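Local coordinates for flavin-nucleotide-binding protein (Mycobacterium smegmatis, PDB 4YBN) that binds FAD and heme as a split beta-barrel flavoprotein related to pyridoxamine 5'-phosphate oxidase, probably serving as an oxidoreductase, at residues Ile32-Ala38 and Ala79-Ala85; Phe100-Thr106 and Ser162-Gly168; Lys119-Leu123 and Leu146-Ala151. One frame throughout, in Å; residues are numbered along the deposited sequence.

Contact 1. Residues Ile32-Ala38 and Ala79-Ala85; sequences IPLATVA and AAVSVTA
Four backbone hydrogen bonds, in two reciprocal pairs, set the register of I32-A38 against A79-A85. T36 N to S82 O and S82 N to T36 O measure 2.8 Å; A38 N to A80 O and A80 N to A38 O measure 2.9 Å. Between them sits the non-hydrogen-bonded pair V37-V81, with CA atoms 4.6 Å apart. Strands 34-38 and 79-85 are extended and run antiparallel, at 151° with axes 4.6 Å apart at closest, and a CA-H...O contact from A79 CA to A38 O (3.2 Å) tightens one end. At the other end the chains diverge, I32 CA lying 6.7 Å from A85 CA, and a water bridges the gap, donating to L34 O (2.8 Å) and accepting from T84 N (2.9 Å). A second water, beside T36-S82, joins T36 OG1 (2.7 Å) to S82 O (3.2 Å).

Packing is aliphatic. V37 and V81, both t, meet at CG2-CG2 4.2 Å; A35 CB lies 3.9 Å from V81 CG1 and 4.0 Å from V83 CG2. I32, in the m,m rotamer, closes the splayed end, its CD1 3.7 Å from A85 CB. T36, A38, A80 and S82 share the opposite face, and A38 packs on A38, and L34 on T84, of the second subunit. L34 and T84 touch different FAD molecules, and the strand pair lies in the dimeric core of a split beta-barrel flavoprotein.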
loop_
_atom_site.group_PDB
_atom_site.type_symbol
_atom_site.label_atom_id
_atom_site.label_comp_id
_atom_site.label_asym_id
_atom_site.label_seq_id
_atom_site.Cartn_x
_atom_site.Cartn_y
_atom_site.Cartn_z
ATOM N N ILE A 32 -6.296 -7.512 -0.105
ATOM C CA ILE A 32 -4.936 -6.964 0.021
ATOM C C ILE A 32 -4.293 -7.588 1.211
ATOM O O ILE A 32 -4.873 -7.506 2.266
ATOM C CB ILE A 32 -5.018 -5.422 0.251
ATOM C CG1 ILE A 32 -5.794 -4.751 -0.906
ATOM C CG2 ILE A 32 -3.625 -4.806 0.369
ATOM C CD1 ILE A 32 -5.094 -4.886 -2.239
ATOM N N PRO A 33 -3.095 -8.179 1.088
ATOM C CA PRO A 33 -2.431 -8.796 2.226
ATOM C C PRO A 33 -1.494 -7.891 3.042
ATOM O O PRO A 33 -0.977 -8.320 4.056
ATOM C CB PRO A 33 -1.629 -9.898 1.569
ATOM C CG PRO A 33 -1.238 -9.327 0.300
ATOM C CD PRO A 33 -2.359 -8.453 -0.162
ATOM N N LEU A 34 -1.297 -6.650 2.605
ATOM C CA LEU A 34 -0.390 -5.730 3.261
ATOM C C LEU A 34 -1.178 -4.688 4.011
ATOM O O LEU A 34 -2.143 -4.110 3.490
ATOM C CB LEU A 34 0.517 -5.089 2.224
ATOM C CG LEU A 34 1.194 -3.758 2.501
ATOM C CD1 LEU A 34 2.232 -3.902 3.592
ATOM C CD2 LEU A 34 1.799 -3.239 1.196
ATOM N N ALA A 35 -0.771 -4.439 5.248
ATOM C CA ALA A 35 -1.302 -3.328 6.009
ATOM C C ALA A 35 -0.127 -2.390 6.358
ATOM O O ALA A 35 1.037 -2.827 6.460
ATOM C CB ALA A 35 -1.934 -3.852 7.303
ATOM N N THR A 36 -0.425 -1.119 6.578
ATOM C CA THR A 36 0.558 -0.259 7.106
ATOM C C THR A 36 0.044 0.090 8.482
ATOM O O THR A 36 -1.065 0.541 8.601
ATOM C CB THR A 36 0.756 0.989 6.236
ATOM O OG1 THR A 36 1.221 0.554 4.959
ATOM C CG2 THR A 36 1.762 1.842 6.830
ATOM N N VAL A 37 0.889 -0.081 9.475
ATOM C CA VAL A 37 0.519 0.132 10.867
ATOM C C VAL A 37 1.257 1.351 11.414
ATOM O O VAL A 37 2.426 1.508 11.212
ATOM C CB VAL A 37 0.890 -1.058 11.716
ATOM C CG1 VAL A 37 0.668 -0.761 13.195
ATOM C CG2 VAL A 37 0.120 -2.282 11.299
ATOM N N ALA A 38 0.506 2.242 12.011
ATOM C CA ALA A 38 1.021 3.474 12.589
ATOM C C ALA A 38 0.820 3.446 14.099
ATOM O O ALA A 38 -0.249 3.019 14.586
ATOM C CB ALA A 38 0.260 4.626 12.006
ATOM N N ALA A 79 -2.978 1.993 17.943
ATOM C CA ALA A 79 -2.480 1.823 16.568
ATOM C C ALA A 79 -3.508 2.312 15.625
ATOM O O ALA A 79 -4.721 2.341 15.938
ATOM C CB ALA A 79 -2.250 0.369 16.313
ATOM N N ALA A 80 -3.087 2.632 14.424
ATOM C CA ALA A 80 -4.038 2.852 13.375
ATOM C C ALA A 80 -3.545 1.979 12.212
ATOM O O ALA A 80 -2.351 1.962 11.929
ATOM C CB ALA A 80 -4.125 4.342 13.036
ATOM N N VAL A 81 -4.440 1.270 11.533
ATOM C CA VAL A 81 -4.046 0.290 10.548
ATOM C C VAL A 81 -4.619 0.722 9.246
ATOM O O VAL A 81 -5.830 0.940 9.164
ATOM C CB VAL A 81 -4.558 -1.096 10.930
ATOM C CG1 VAL A 81 -4.232 -2.123 9.863
ATOM C CG2 VAL A 81 -3.915 -1.542 12.204
ATOM N N SER A 82 -3.773 0.871 8.217
ATOM C CA SER A 82 -4.261 1.284 6.917
ATOM C C SER A 82 -4.061 0.208 5.865
ATOM O O SER A 82 -2.995 -0.430 5.752
ATOM C CB SER A 82 -3.529 2.631 6.520
ATOM O OG SER A 82 -3.850 2.997 5.204
ATOM N N VAL A 83 -5.129 -0.023 5.108
ATOM C CA VAL A 83 -5.149 -1.054 4.057
ATOM C C VAL A 83 -5.687 -0.435 2.793
ATOM O O VAL A 83 -6.809 0.072 2.776
ATOM C CB VAL A 83 -5.995 -2.317 4.426
ATOM C CG1 VAL A 83 -5.915 -3.355 3.305
ATOM C CG2 VAL A 83 -5.430 -2.903 5.725
ATOM N N THR A 84 -4.908 -0.521 1.716
ATOM C CA THR A 84 -5.199 0.225 0.482
ATOM C C THR A 84 -4.991 -0.629 -0.778
ATOM O O THR A 84 -4.007 -1.368 -0.917
ATOM C CB THR A 84 -4.286 1.509 0.454
ATOM O OG1 THR A 84 -4.680 2.377 1.532
ATOM C CG2 THR A 84 -4.460 2.282 -0.810
ATOM N N ALA A 85 -5.982 -0.558 -1.636
ATOM C CA ALA A 85 -5.937 -1.082 -2.989
ATOM C C ALA A 85 -5.971 0.033 -3.984
ATOM O O ALA A 85 -6.904 0.796 -4.022
ATOM C CB ALA A 85 -7.123 -1.967 -3.202
HETATM O O HOH W 1 -2.325 -1.715 2.090
HETATM O O HOH W 2 -0.957 0.231 3.323
#

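Contact 2. Residues Phe100-Thr106 and Ser162-Gly168; sequences FRYRSAT and SLKLSEG. With FAD (flavin-adenine dinucleotide), chain K.
Strands 100-106 and 162-166 run antiparallel, at 173° with axes 4.8 Å apart. Y102-S166, S104-K164 and T106-S162 are hydrogen-bonded pairs (S104 N to K164 O and K164 N to S104 O 2.9 Å, S162 N to T106 O 2.8 Å); R103-L165 and A105-L163 alternate with them as non-hydrogen-bonded pairs. R101 (chi1 m, then extended) reaches past the end of strand 162-166, giving NE to G168 O at 2.8 Å and NH2 to the same oxygen at 3.0 Å.

The face bearing Y102, S104, T106, S162 and K164 is a cofactor-binding wall of the split barrel. S162 OG (chi1 p) donates to FAD N3A at a very short 2.5 Å and accepts from FAD O2B at 2.6 Å, while the extended K164 reaches FAD O3' with NZ at 2.8 Å. Y102 (chi1 p) is sandwiched: S166 CB makes a CH-pi contact 3.9 Å from its ring centroid, and FAD C8M lies over the opposite face, 2.8 Å from Y102 CD1. Y102 OH and K164 NZ also hydrogen-bond heme propionate oxygens.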
loop_
_atom_site.group_PDB
_atom_site.type_symbol
_atom_site.label_atom_id
_atom_site.label_comp_id
_atom_site.label_asym_id
_atom_site.label_seq_id
_atom_site.Cartn_x
_atom_site.Cartn_y
_atom_site.Cartn_z
ATOM N N PHE A 100 -7.034 9.087 -8.662
ATOM C CA PHE A 100 -6.810 7.663 -8.640
ATOM C C PHE A 100 -8.081 6.978 -8.281
ATOM O O PHE A 100 -8.853 7.510 -7.502
ATOM C CB PHE A 100 -5.797 7.285 -7.615
ATOM C CG PHE A 100 -4.391 7.748 -7.914
ATOM C CD1 PHE A 100 -3.686 7.202 -8.880
ATOM C CD2 PHE A 100 -3.793 8.700 -7.155
ATOM C CE1 PHE A 100 -2.408 7.586 -9.131
ATOM C CE2 PHE A 100 -2.528 9.114 -7.405
ATOM C CZ PHE A 100 -1.831 8.556 -8.392
ATOM N N ARG A 101 -8.298 5.782 -8.831
ATOM C CA ARG A 101 -9.293 4.916 -8.330
ATOM C C ARG A 101 -8.594 4.120 -7.213
ATOM O O ARG A 101 -7.469 3.666 -7.337
ATOM C CB ARG A 101 -9.825 4.003 -9.409
ATOM C CG ARG A 101 -10.900 4.617 -10.244
ATOM C CD ARG A 101 -11.426 3.573 -11.204
ATOM N NE ARG A 101 -12.537 4.082 -12.029
ATOM C CZ ARG A 101 -13.098 3.426 -13.042
ATOM N NH1 ARG A 101 -12.645 2.216 -13.392
ATOM N NH2 ARG A 101 -14.112 3.985 -13.749
ATOM N N TYR A 102 -9.304 3.928 -6.129
ATOM C CA TYR A 102 -8.770 3.154 -4.988
ATOM C C TYR A 102 -9.847 2.744 -4.019
ATOM O O TYR A 102 -10.982 3.232 -4.103
ATOM C CB TYR A 102 -7.792 4.016 -4.262
ATOM C CG TYR A 102 -8.457 5.232 -3.627
ATOM C CD1 TYR A 102 -9.191 5.113 -2.435
ATOM C CD2 TYR A 102 -8.354 6.509 -4.215
ATOM C CE1 TYR A 102 -9.775 6.218 -1.831
ATOM C CE2 TYR A 102 -8.925 7.624 -3.602
ATOM C CZ TYR A 102 -9.639 7.469 -2.417
ATOM O OH TYR A 102 -10.216 8.554 -1.806
ATOM N N ARG A 103 -9.479 1.857 -3.080
ATOM C CA ARG A 103 -10.328 1.476 -1.946
ATOM C C ARG A 103 -9.385 1.505 -0.748
ATOM O O ARG A 103 -8.262 1.011 -0.856
ATOM C CB ARG A 103 -10.827 0.060 -2.122
ATOM C CG ARG A 103 -11.825 -0.241 -3.216
ATOM C CD ARG A 103 -11.919 -1.735 -3.404
ATOM N NE ARG A 103 -10.838 -2.152 -4.286
ATOM C CZ ARG A 103 -10.424 -3.387 -4.492
ATOM N NH1 ARG A 103 -11.011 -4.412 -3.859
ATOM N NH2 ARG A 103 -9.386 -3.587 -5.341
ATOM N N SER A 104 -9.760 2.114 0.358
ATOM C CA SER A 104 -8.867 2.215 1.460
ATOM C C SER A 104 -9.647 2.038 2.774
ATOM O O SER A 104 -10.765 2.546 2.881
ATOM C CB SER A 104 -8.183 3.616 1.499
ATOM O OG SER A 104 -7.183 3.527 2.549
ATOM N N ALA A 105 -9.083 1.334 3.728
ATOM C CA ALA A 105 -9.740 1.214 5.038
ATOM C C ALA A 105 -8.758 1.637 6.061
ATOM O O ALA A 105 -7.550 1.402 5.920
ATOM C CB ALA A 105 -10.180 -0.213 5.250
ATOM N N THR A 106 -9.258 2.259 7.118
ATOM C CA THR A 106 -8.453 2.621 8.256
ATOM C C THR A 106 -9.159 2.083 9.525
ATOM O O THR A 106 -10.369 2.255 9.647
ATOM C CB THR A 106 -8.308 4.128 8.400
ATOM O OG1 THR A 106 -8.011 4.707 7.111
ATOM C CG2 THR A 106 -7.135 4.375 9.310
ATOM N N SER A 162 -13.036 2.995 9.122
ATOM C CA SER A 162 -13.606 3.823 8.087
ATOM C C SER A 162 -13.208 3.227 6.710
ATOM O O SER A 162 -12.126 2.637 6.573
ATOM C CB SER A 162 -13.171 5.268 8.271
ATOM O OG SER A 162 -11.805 5.402 7.952
ATOM N N LEU A 163 -14.102 3.301 5.758
ATOM C CA LEU A 163 -13.840 2.802 4.410
ATOM C C LEU A 163 -14.103 3.906 3.385
ATOM O O LEU A 163 -15.200 4.567 3.336
ATOM C CB LEU A 163 -14.686 1.551 4.135
ATOM C CG LEU A 163 -14.496 0.886 2.770
ATOM C CD1 LEU A 163 -13.161 0.236 2.541
ATOM C CD2 LEU A 163 -15.602 -0.116 2.578
ATOM N N LYS A 164 -13.130 4.136 2.536
ATOM C CA LYS A 164 -13.303 5.119 1.425
ATOM C C LYS A 164 -13.076 4.493 0.062
ATOM O O LYS A 164 -12.096 3.762 -0.163
ATOM C CB LYS A 164 -12.379 6.259 1.655
ATOM C CG LYS A 164 -12.595 7.408 0.654
ATOM C CD LYS A 164 -12.008 8.741 1.121
ATOM C CE LYS A 164 -12.447 9.903 0.202
ATOM N NZ LYS A 164 -11.612 11.096 0.543
ATOM N N LEU A 165 -14.037 4.706 -0.827
ATOM C CA LEU A 165 -14.081 4.042 -2.131
ATOM C C LEU A 165 -14.126 5.101 -3.243
ATOM O O LEU A 165 -15.044 5.916 -3.262
ATOM C CB LEU A 165 -15.331 3.141 -2.263
ATOM C CG LEU A 165 -15.710 2.204 -1.090
ATOM C CD1 LEU A 165 -17.067 1.518 -1.311
ATOM C CD2 LEU A 165 -14.630 1.131 -0.926
ATOM N N SER A 166 -13.187 5.055 -4.184
ATOM C CA SER A 166 -13.213 5.892 -5.393
ATOM C C SER A 166 -13.103 5.034 -6.616
ATOM O O SER A 166 -12.053 4.488 -6.872
ATOM C CB SER A 166 -12.060 6.856 -5.390
ATOM O OG SER A 166 -12.359 7.944 -6.245
ATOM N N GLU A 167 -14.198 4.823 -7.334
ATOM C CA GLU A 167 -14.152 4.007 -8.538
ATOM C C GLU A 167 -14.887 4.684 -9.677
ATOM O O GLU A 167 -15.425 3.996 -10.555
ATOM C CB GLU A 167 -14.769 2.611 -8.293
ATOM C CG GLU A 167 -14.132 1.790 -7.165
ATOM C CD GLU A 167 -12.693 1.387 -7.441
ATOM O OE1 GLU A 167 -12.255 1.407 -8.610
ATOM O OE2 GLU A 167 -11.980 1.056 -6.491
ATOM N N GLY A 168 -14.877 6.009 -9.691
ATOM C CA GLY A 168 -15.679 6.787 -10.645
ATOM C C GLY A 168 -14.905 7.147 -11.875
ATOM O O GLY A 168 -13.856 6.502 -12.187
HETATM P PA FAD K . -9.677 13.790 7.812
HETATM O O1A FAD K . -10.924 14.601 8.019
HETATM O O2A FAD K . -8.372 14.453 8.138
HETATM O O5B FAD K . -9.885 12.335 8.568
HETATM C C5B FAD K . -11.087 12.005 9.298
HETATM C C4B FAD K . -11.384 10.500 9.240
HETATM O O4B FAD K . -11.760 10.131 7.900
HETATM C C3B FAD K . -10.194 9.559 9.472
HETATM O O3B FAD K . -9.759 9.420 10.837
HETATM C C2B FAD K . -10.620 8.265 8.758
HETATM O O2B FAD K . -11.362 7.402 9.611
HETATM C C1B FAD K . -11.534 8.748 7.623
HETATM N N9A FAD K . -10.833 8.587 6.345
HETATM C C8A FAD K . -10.300 9.643 5.684
HETATM N N7A FAD K . -9.660 9.211 4.558
HETATM C C5A FAD K . -9.781 7.872 4.499
HETATM C C6A FAD K . -9.299 6.843 3.542
HETATM N N6A FAD K . -8.606 7.281 2.467
HETATM N N1A FAD K . -9.622 5.537 3.788
HETATM C C2A FAD K . -10.320 5.165 4.904
HETATM N N3A FAD K . -10.774 6.075 5.793
HETATM C C4A FAD K . -10.555 7.436 5.665
HETATM N N1 FAD K . -6.115 12.617 -0.885
HETATM C C2 FAD K . -5.547 13.783 -1.312
HETATM O O2 FAD K . -5.940 14.785 -0.671
HETATM N N3 FAD K . -4.635 13.826 -2.328
HETATM C C4 FAD K . -4.173 12.677 -2.946
HETATM O O4 FAD K . -3.298 12.575 -3.854
HETATM C C4X FAD K . -4.776 11.384 -2.552
HETATM N N5 FAD K . -4.381 10.213 -3.111
HETATM C C5X FAD K . -4.922 9.048 -2.668
HETATM C C6 FAD K . -4.548 7.876 -3.238
HETATM C C7 FAD K . -5.134 6.697 -2.813
HETATM C C7M FAD K . -4.718 5.396 -3.414
HETATM C C8 FAD K . -6.137 6.660 -1.727
HETATM C C8M FAD K . -6.716 5.358 -1.235
HETATM C C9 FAD K . -6.522 7.840 -1.163
HETATM C C9A FAD K . -5.945 9.026 -1.597
HETATM N N10 FAD K . -6.314 10.227 -0.989
HETATM C C10 FAD K . -5.775 11.425 -1.456
HETATM C "C1'" FAD K . -7.360 10.254 0.065
HETATM C "C2'" FAD K . -6.862 10.549 1.455
HETATM O "O2'" FAD K . -6.632 9.306 2.113
HETATM C "C3'" FAD K . -7.993 11.279 2.184
HETATM O "O3'" FAD K . -9.255 10.561 1.974
HETATM C "C4'" FAD K . -8.051 12.761 1.725
HETATM O "O4'" FAD K . -6.783 13.434 1.964
HETATM C "C5'" FAD K . -9.163 13.493 2.452
HETATM O "O5'" FAD K . -9.038 13.206 3.837
HETATM P P FAD K . -9.928 13.972 4.935
HETATM O O1P FAD K . -11.343 13.710 4.489
HETATM O O2P FAD K . -9.429 15.361 5.094
HETATM O O3P FAD K . -9.630 13.189 6.290
#

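Contact 3. Residues Lys119-Leu123 and Leu146-Ala151; sequences KRGYL and LAATLA. With HEM (protoporphyrin IX containing Fe), chain F.
A lysine amine ties together the two ends of a helix-to-strand turn: K119 NZ donates to L146 O and to T149 O, each at 2.7 Å. The side chain leaves its helix with chi1 m and is then extended (t,t,t). L146 O is shared, for it also accepts T149 N at 3.0 Å, and this bond closes the turn through A148 (phi/psi -83/2) by which helical L146-A147 gives way to extended T149-A151.

K119-L123 is regular helix, with L123 N bonded to K119 O at 2.8 Å. Its axis and that of strand 149-151 stand 9.5 Å apart at closest and at 74° to each other, and the contact is made by a few side chains; K119 CA and A151 CA are 6.6 Å apart. L123 (m,t) fills the angle, placing CD1 3.7 Å from L146 CD2 and 3.8 Å from T149 CG2, and CD2 4.2 Å from A151 CB. Beside this cluster, L146 CD1 lies over one face of the R120 guanidinium, 3.3 Å from NH2, while R120 NH1 bonds to S141 O.

The inner side meets heme: T149 OG1, bonded to E145 O, comes within 3.1 Å of HEM CAC, A148 O within 3.3 Å of HEM CMD, and L123 CD1 within 3.6 Å of HEM CBC. L123 and T149 touch H62, the axial iron ligand, while F96 of the second subunit packs on A148 and T149. Helix, turn and strand thus line the vinyl and methyl edge of a heme pocket completed across the dimer interface.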
loop_
_atom_site.group_PDB
_atom_site.type_symbol
_atom_site.label_atom_id
_atom_site.label_comp_id
_atom_site.label_asym_id
_atom_site.label_seq_id
_atom_site.Cartn_x
_atom_site.Cartn_y
_atom_site.Cartn_z
ATOM N N LYS A 119 -2.037 -19.558 19.840
ATOM C CA LYS A 119 -1.195 -19.054 18.748
ATOM C C LYS A 119 -1.228 -20.001 17.544
ATOM O O LYS A 119 -1.386 -19.585 16.383
ATOM C CB LYS A 119 0.252 -18.965 19.161
ATOM C CG LYS A 119 0.692 -17.904 20.066
ATOM C CD LYS A 119 2.219 -18.090 20.062
ATOM C CE LYS A 119 2.893 -16.950 20.724
ATOM N NZ LYS A 119 4.295 -17.355 20.961
ATOM N N ARG A 120 -1.151 -21.288 17.827
ATOM C CA ARG A 120 -1.130 -22.297 16.797
ATOM C C ARG A 120 -2.344 -22.186 15.878
ATOM O O ARG A 120 -2.232 -22.206 14.621
ATOM C CB ARG A 120 -1.021 -23.684 17.405
ATOM C CG ARG A 120 -0.967 -24.780 16.354
ATOM C CD ARG A 120 -0.906 -26.197 16.917
ATOM N NE ARG A 120 0.193 -26.432 17.855
ATOM C CZ ARG A 120 1.453 -26.694 17.511
ATOM N NH1 ARG A 120 1.812 -26.795 16.255
ATOM N NH2 ARG A 120 2.388 -26.876 18.454
ATOM N N GLY A 121 -3.492 -21.994 16.477
ATOM C CA GLY A 121 -4.732 -21.940 15.710
ATOM C C GLY A 121 -4.804 -20.646 14.875
ATOM O O GLY A 121 -5.252 -20.660 13.717
ATOM N N TYR A 122 -4.411 -19.509 15.473
ATOM C CA TYR A 122 -4.426 -18.234 14.727
ATOM C C TYR A 122 -3.390 -18.222 13.627
ATOM O O TYR A 122 -3.705 -17.762 12.515
ATOM C CB TYR A 122 -4.209 -17.063 15.649
ATOM C CG TYR A 122 -5.442 -16.533 16.310
ATOM C CD1 TYR A 122 -6.251 -15.610 15.667
ATOM C CD2 TYR A 122 -5.852 -16.984 17.566
ATOM C CE1 TYR A 122 -7.351 -15.071 16.283
ATOM C CE2 TYR A 122 -7.010 -16.483 18.145
ATOM C CZ TYR A 122 -7.736 -15.505 17.480
ATOM O OH TYR A 122 -8.863 -14.983 18.043
ATOM N N LEU A 123 -2.205 -18.813 13.856
ATOM C CA LEU A 123 -1.197 -18.836 12.826
ATOM C C LEU A 123 -1.575 -19.713 11.626
ATOM O O LEU A 123 -1.380 -19.329 10.488
ATOM C CB LEU A 123 0.181 -19.212 13.351
ATOM C CG LEU A 123 0.744 -18.166 14.295
ATOM C CD1 LEU A 123 2.008 -18.660 14.953
ATOM C CD2 LEU A 123 1.065 -16.836 13.599
ATOM N N LEU A 146 6.794 -21.594 17.483
ATOM C CA LEU A 146 5.740 -20.800 18.091
ATOM C C LEU A 146 6.292 -19.858 19.138
ATOM O O LEU A 146 5.879 -18.712 19.201
ATOM C CB LEU A 146 4.660 -21.704 18.654
ATOM C CG LEU A 146 3.951 -22.548 17.614
ATOM C CD1 LEU A 146 3.186 -23.703 18.248
ATOM C CD2 LEU A 146 2.994 -21.668 16.834
ATOM N N ALA A 147 7.304 -20.285 19.894
ATOM C CA ALA A 147 7.872 -19.430 20.957
ATOM C C ALA A 147 8.635 -18.274 20.396
ATOM O O ALA A 147 8.733 -17.234 21.032
ATOM C CB ALA A 147 8.757 -20.214 21.913
ATOM N N ALA A 148 9.137 -18.419 19.182
ATOM C CA ALA A 148 9.803 -17.299 18.498
ATOM C C ALA A 148 8.821 -16.317 17.785
ATOM O O ALA A 148 9.241 -15.342 17.245
ATOM C CB ALA A 148 10.816 -17.817 17.496
ATOM N N THR A 149 7.533 -16.539 17.898
ATOM C CA THR A 149 6.497 -15.784 17.189
ATOM C C THR A 149 5.516 -15.052 18.119
ATOM O O THR A 149 4.983 -15.568 19.085
ATOM C CB THR A 149 5.732 -16.718 16.194
ATOM O OG1 THR A 149 6.677 -17.304 15.303
ATOM C CG2 THR A 149 4.713 -16.010 15.288
ATOM N N LEU A 150 5.264 -13.825 17.754
ATOM C CA LEU A 150 4.321 -12.963 18.391
ATOM C C LEU A 150 3.208 -12.860 17.407
ATOM O O LEU A 150 3.410 -12.522 16.245
ATOM C CB LEU A 150 5.043 -11.639 18.564
ATOM C CG LEU A 150 4.489 -10.575 19.469
ATOM C CD1 LEU A 150 4.106 -11.133 20.826
ATOM C CD2 LEU A 150 5.555 -9.486 19.625
ATOM N N ALA A 151 2.031 -13.226 17.819
ATOM C CA ALA A 151 0.834 -13.011 17.046
ATOM C C ALA A 151 -0.043 -12.036 17.747
ATOM O O ALA A 151 -0.212 -12.150 18.943
ATOM C CB ALA A 151 0.097 -14.356 16.892
HETATM C CHA HEM F . 8.609 -12.807 9.785
HETATM C CHB HEM F . 5.402 -13.738 6.337
HETATM C CHC HEM F . 4.011 -17.780 8.626
HETATM C CHD HEM F . 7.077 -16.702 12.181
HETATM C C1A HEM F . 7.873 -12.731 8.641
HETATM C C2A HEM F . 8.020 -11.704 7.674
HETATM C C3A HEM F . 7.092 -11.956 6.716
HETATM C C4A HEM F . 6.393 -13.138 7.082
HETATM C CMA HEM F . 6.900 -11.120 5.475
HETATM C CAA HEM F . 8.986 -10.527 7.701
HETATM C CBA HEM F . 10.455 -10.884 7.427
HETATM C CGA HEM F . 11.282 -9.619 7.502
HETATM O O1A HEM F . 11.782 -9.140 6.453
HETATM O O2A HEM F . 11.480 -9.038 8.603
HETATM C C1B HEM F . 4.759 -14.948 6.646
HETATM C C2B HEM F . 3.809 -15.566 5.774
HETATM C C3B HEM F . 3.378 -16.702 6.396
HETATM C C4B HEM F . 4.136 -16.780 7.684
HETATM C CMB HEM F . 3.326 -15.059 4.433
HETATM C CAB HEM F . 2.417 -17.640 5.756
HETATM C CBB HEM F . 2.283 -18.896 6.149
HETATM C C1C HEM F . 4.700 -17.857 9.852
HETATM C C2C HEM F . 4.387 -18.744 10.926
HETATM C C3C HEM F . 5.274 -18.444 11.962
HETATM C C4C HEM F . 6.121 -17.356 11.482
HETATM C CMC HEM F . 3.332 -19.816 10.914
HETATM C CAC HEM F . 5.414 -19.166 13.242
HETATM C CBC HEM F . 4.882 -20.369 13.556
HETATM C C1D HEM F . 7.736 -15.556 11.777
HETATM C C2D HEM F . 8.802 -14.945 12.602
HETATM C C3D HEM F . 9.216 -13.883 11.915
HETATM C C4D HEM F . 8.404 -13.826 10.701
HETATM C CMD HEM F . 9.352 -15.398 13.931
HETATM C CAD HEM F . 10.297 -12.909 12.259
HETATM C CBD HEM F . 11.570 -13.260 11.460
HETATM C CGD HEM F . 12.809 -12.586 12.021
HETATM O O1D HEM F . 13.714 -13.246 12.593
HETATM O O2D HEM F . 12.924 -11.346 11.919
HETATM N NA HEM F . 6.879 -13.596 8.264
HETATM N NB HEM F . 4.948 -15.710 7.738
HETATM N NC HEM F . 5.694 -16.983 10.253
HETATM N ND HEM F . 7.542 -14.852 10.655
HETATM FE FE HEM F . 6.286 -15.214 9.297
#

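Contacts 1 and 2 are buried strand pairings in one antiparallel sheet, joined through strands 78-91 and 99-108, where V83 O and A105 N (2.8 Å) and A85 N and R103 O (2.9 Å) are probably hydrogen-bonded. Contact 1, whose centre is about 5 Å from that of the chain, is mainly main-chain bonding and small aliphatic packing; contact 2, farther out, adds polar side chains directed at cofactors. Contact 3 is partly buried and sets a helix against a turn and strand, with lysine-to-backbone bonds as its polar link. Contacts 2 and 3 have centres about 32 Å apart, yet contact 2 of one subunit supplies Y102 and K164 to the heme lined by contact 3 of the other.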